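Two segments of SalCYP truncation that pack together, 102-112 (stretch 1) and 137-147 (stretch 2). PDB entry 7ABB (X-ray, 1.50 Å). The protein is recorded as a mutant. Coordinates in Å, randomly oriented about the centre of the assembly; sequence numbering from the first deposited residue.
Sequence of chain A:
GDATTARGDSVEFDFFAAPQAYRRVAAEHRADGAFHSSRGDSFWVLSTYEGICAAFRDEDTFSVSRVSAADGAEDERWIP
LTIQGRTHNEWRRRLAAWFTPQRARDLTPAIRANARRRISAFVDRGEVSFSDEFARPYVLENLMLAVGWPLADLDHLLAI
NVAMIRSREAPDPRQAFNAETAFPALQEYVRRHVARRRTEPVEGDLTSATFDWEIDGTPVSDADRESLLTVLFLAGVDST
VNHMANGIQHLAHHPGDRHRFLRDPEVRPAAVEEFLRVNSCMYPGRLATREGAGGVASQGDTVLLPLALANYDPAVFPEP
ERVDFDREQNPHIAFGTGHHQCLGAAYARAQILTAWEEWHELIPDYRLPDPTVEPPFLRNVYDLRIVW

Stretch 1 (102-112) QRARDLTPAIR
Stretch 2 (137-147) PYVLENLMLAV

The only hydrogen bonds between the two stretches converge on one backbone oxygen: both terminal nitrogens of R103 donate to A146 O, R103 NH1 and R103 NH2 each lying 3.2 Å from it, with N-H...O angles of 148° and 150°. A146 O sits at the edge of the guanidinium, near its plane, a position that lets both NH groups point at it. R103 reaches it with chi1 t, chi2 at 115°, chi3 t and chi4 near -75°. The long arginine suits this place because its arm carries two NH donors from R103, whose CB points toward stretch 2, to the carbonyl of A146.

Stretch 2 is helical throughout. Stretch 1 is helical over 102-106 and again over 108-112, with L107 between them at phi/psi -90/-2. The 108-112 helix runs nearly antiparallel to 137-147, at 155° between their directions and with a closest axial approach of 10.4 Å. In register, L107 CA lies 7.8 Å from A146 CA, and I111 CA lies 6.2 Å from N142 CA.

Apolar side chains fill the middle. L107 (m, t) points toward stretch 2, placing L107 CD2 3.9 Å from L145 CD2 and L107 CD1 4.1 Å from A146 CB. L145 (t, p) also meets A110: the alanine methyl lies directly against one branch of the leucine, with A110 CB 3.5 Å from L145 CD2.

Further along, buried I111 (m, t) points sideways and packs against two polar residues. I111 CG2 is 3.8 Å from Y138 CZ and 3.1 Å from Y138 OH, and I111 CG1 is 3.6 Å from N142 OD1. Y138 (chi1 t, chi2 72°) and N142 (m, chi2 -33°) leave their backbone sideways, yet their ends come nearer to stretch 1. Their polar groups find hydrogen bonds outside this contact, so both can border isoleucine. Together the stretches bury 371 Å².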

# COMPACT_ATOMS: atom_id res chain seq x y z
N GLN A 102 -2.06 -9.50 -15.84
CA GLN A 102 -1.64 -10.80 -16.37
C GLN A 102 -0.40 -11.31 -15.65
O GLN A 102 -0.31 -12.51 -15.34
CB GLN A 102 -1.39 -10.72 -17.88
CG GLN A 102 -1.03 -12.08 -18.49
CD GLN A 102 -2.13 -13.12 -18.27
OE1 GLN A 102 -3.27 -12.95 -18.71
NE2 GLN A 102 -1.80 -14.21 -17.58
N ARG A 103 0.58 -10.44 -15.38
CA ARG A 103 1.74 -10.88 -14.61
C ARG A 103 1.34 -11.36 -13.23
O ARG A 103 1.88 -12.35 -12.73
CB ARG A 103 2.78 -9.76 -14.48
CG ARG A 103 4.01 -10.19 -13.65
CD ARG A 103 5.26 -10.22 -14.47
NE ARG A 103 6.40 -10.89 -13.86
CZ ARG A 103 7.17 -10.41 -12.88
NH1 ARG A 103 8.21 -11.14 -12.50
NH2 ARG A 103 6.91 -9.25 -12.27
N ALA A 104 0.41 -10.66 -12.58
CA ALA A 104 -0.04 -11.11 -11.26
C ALA A 104 -0.66 -12.50 -11.34
O ALA A 104 -0.42 -13.34 -10.46
CB ALA A 104 -1.05 -10.11 -10.71
N ARG A 105 -1.45 -12.76 -12.38
CA ARG A 105 -2.01 -14.09 -12.57
C ARG A 105 -0.91 -15.11 -12.81
O ARG A 105 -0.95 -16.22 -12.26
CB ARG A 105 -3.00 -14.09 -13.74
CG ARG A 105 -4.25 -13.27 -13.47
CD ARG A 105 -5.36 -13.54 -14.47
NE ARG A 105 -5.06 -13.01 -15.80
CZ ARG A 105 -5.34 -11.77 -16.21
NH1 ARG A 105 -5.93 -10.90 -15.40
NH2 ARG A 105 -5.03 -11.40 -17.44
N ASP A 106 0.09 -14.75 -13.61
CA ASP A 106 1.19 -15.67 -13.89
C ASP A 106 1.89 -16.10 -12.61
O ASP A 106 2.35 -17.24 -12.50
CB ASP A 106 2.20 -15.02 -14.84
CG ASP A 106 1.69 -14.91 -16.26
OD1 ASP A 106 0.65 -15.50 -16.61
OD2 ASP A 106 2.37 -14.22 -17.06
N LEU A 107 2.00 -15.19 -11.64
CA LEU A 107 2.69 -15.41 -10.39
C LEU A 107 1.78 -15.97 -9.30
O LEU A 107 2.28 -16.28 -8.21
CB LEU A 107 3.32 -14.10 -9.90
CG LEU A 107 4.43 -13.50 -10.78
CD1 LEU A 107 4.82 -12.14 -10.28
CD2 LEU A 107 5.63 -14.39 -10.78
N THR A 108 0.50 -16.15 -9.59
CA THR A 108 -0.41 -16.52 -8.50
C THR A 108 -0.20 -17.95 -8.01
O THR A 108 -0.31 -18.19 -6.80
CB THR A 108 -1.86 -16.26 -8.93
OG1 THR A 108 -2.06 -14.85 -8.99
CG2 THR A 108 -2.86 -16.83 -7.92
N PRO A 109 0.12 -18.94 -8.85
CA PRO A 109 0.43 -20.26 -8.28
C PRO A 109 1.54 -20.20 -7.25
O PRO A 109 1.47 -20.86 -6.20
CB PRO A 109 0.76 -21.10 -9.52
CG PRO A 109 -0.10 -20.47 -10.60
CD PRO A 109 0.03 -19.00 -10.32
N ALA A 110 2.57 -19.38 -7.49
CA ALA A 110 3.65 -19.24 -6.50
C ALA A 110 3.16 -18.53 -5.24
O ALA A 110 3.48 -18.95 -4.12
CB ALA A 110 4.83 -18.49 -7.14
N ILE A 111 2.37 -17.47 -5.40
CA ILE A 111 1.80 -16.77 -4.26
C ILE A 111 0.96 -17.72 -3.43
O ILE A 111 1.04 -17.75 -2.19
CB ILE A 111 0.96 -15.58 -4.74
CG1 ILE A 111 1.82 -14.52 -5.43
CG2 ILE A 111 0.18 -14.98 -3.56
CD1 ILE A 111 0.98 -13.48 -6.13
N ARG A 112 0.13 -18.51 -4.10
CA ARG A 112 -0.76 -19.44 -3.42
C ARG A 112 0.01 -20.50 -2.65
O ARG A 112 -0.32 -20.83 -1.50
CB ARG A 112 -1.71 -20.08 -4.44
CG ARG A 112 -2.84 -20.88 -3.77
CD ARG A 112 -3.81 -21.49 -4.76
NE ARG A 112 -4.44 -20.45 -5.54
CZ ARG A 112 -5.36 -19.59 -5.10
NH1 ARG A 112 -5.81 -19.62 -3.85
NH2 ARG A 112 -5.82 -18.67 -5.94
N PRO A 137 6.53 -11.88 6.03
CA PRO A 137 7.40 -12.72 5.19
C PRO A 137 6.70 -13.19 3.92
O PRO A 137 7.35 -13.31 2.87
CB PRO A 137 7.80 -13.87 6.12
CG PRO A 137 6.92 -13.82 7.23
CD PRO A 137 6.38 -12.44 7.38
N TYR A 138 5.40 -13.44 3.98
CA TYR A 138 4.62 -13.80 2.80
C TYR A 138 4.70 -12.72 1.73
O TYR A 138 5.08 -12.97 0.59
CB TYR A 138 3.17 -14.03 3.22
CG TYR A 138 2.14 -14.08 2.13
CD1 TYR A 138 2.05 -15.17 1.28
CD2 TYR A 138 1.24 -13.04 1.95
CE1 TYR A 138 1.08 -15.23 0.29
CE2 TYR A 138 0.28 -13.10 0.99
CZ TYR A 138 0.17 -14.18 0.19
OH TYR A 138 -0.80 -14.21 -0.76
N VAL A 139 4.35 -11.49 2.11
CA VAL A 139 4.33 -10.39 1.17
C VAL A 139 5.73 -10.10 0.64
O VAL A 139 5.91 -9.83 -0.56
CB VAL A 139 3.69 -9.15 1.82
CG1 VAL A 139 3.87 -7.91 0.94
CG2 VAL A 139 2.22 -9.40 2.07
N LEU A 140 6.73 -10.11 1.52
CA LEU A 140 8.09 -9.83 1.06
C LEU A 140 8.58 -10.91 0.10
O LEU A 140 9.23 -10.60 -0.90
CB LEU A 140 9.02 -9.69 2.25
CG LEU A 140 10.50 -9.44 1.92
CD1 LEU A 140 10.70 -8.21 1.05
CD2 LEU A 140 11.28 -9.35 3.22
N GLU A 141 8.29 -12.18 0.39
CA GLU A 141 8.65 -13.25 -0.55
C GLU A 141 8.03 -12.97 -1.92
O GLU A 141 8.70 -13.06 -2.96
CB GLU A 141 8.19 -14.61 -0.03
CG GLU A 141 8.42 -15.75 -1.02
CD GLU A 141 8.11 -17.14 -0.48
OE1 GLU A 141 8.17 -17.34 0.76
OE2 GLU A 141 7.78 -18.00 -1.31
N ASN A 142 6.74 -12.62 -1.94
CA ASN A 142 6.06 -12.33 -3.19
C ASN A 142 6.71 -11.13 -3.90
O ASN A 142 6.84 -11.14 -5.13
CB ASN A 142 4.58 -12.01 -2.94
CG ASN A 142 3.83 -13.18 -2.36
OD1 ASN A 142 4.11 -14.34 -2.64
ND2 ASN A 142 2.83 -12.86 -1.53
N LEU A 143 7.06 -10.09 -3.15
CA LEU A 143 7.71 -8.91 -3.75
C LEU A 143 9.03 -9.31 -4.40
O LEU A 143 9.33 -8.92 -5.54
CB LEU A 143 7.97 -7.85 -2.69
CG LEU A 143 8.62 -6.54 -3.17
CD1 LEU A 143 7.74 -5.83 -4.16
CD2 LEU A 143 8.94 -5.64 -2.00
N MET A 144 9.85 -10.09 -3.67
CA MET A 144 11.13 -10.54 -4.18
C MET A 144 10.96 -11.33 -5.46
O MET A 144 11.75 -11.18 -6.41
CB MET A 144 11.83 -11.37 -3.11
CG MET A 144 12.27 -10.54 -1.92
SD MET A 144 12.81 -11.55 -0.53
CE MET A 144 14.42 -12.00 -1.13
N LEU A 145 9.91 -12.16 -5.54
CA LEU A 145 9.67 -12.93 -6.75
C LEU A 145 9.39 -12.00 -7.92
O LEU A 145 9.93 -12.19 -9.02
CB LEU A 145 8.51 -13.90 -6.54
CG LEU A 145 8.21 -14.85 -7.72
CD1 LEU A 145 9.41 -15.68 -8.06
CD2 LEU A 145 7.00 -15.74 -7.44
N ALA A 146 8.55 -10.98 -7.68
CA ALA A 146 8.14 -10.09 -8.76
C ALA A 146 9.31 -9.24 -9.22
O ALA A 146 9.49 -9.02 -10.43
CB ALA A 146 6.97 -9.21 -8.30
N VAL A 147 10.11 -8.74 -8.28
CA VAL A 147 11.16 -7.79 -8.61
C VAL A 147 12.41 -8.50 -9.09
O VAL A 147 13.21 -7.90 -9.80
CB VAL A 147 11.47 -6.89 -7.40
CG1 VAL A 147 12.65 -5.98 -7.65
CG2 VAL A 147 10.25 -6.06 -7.04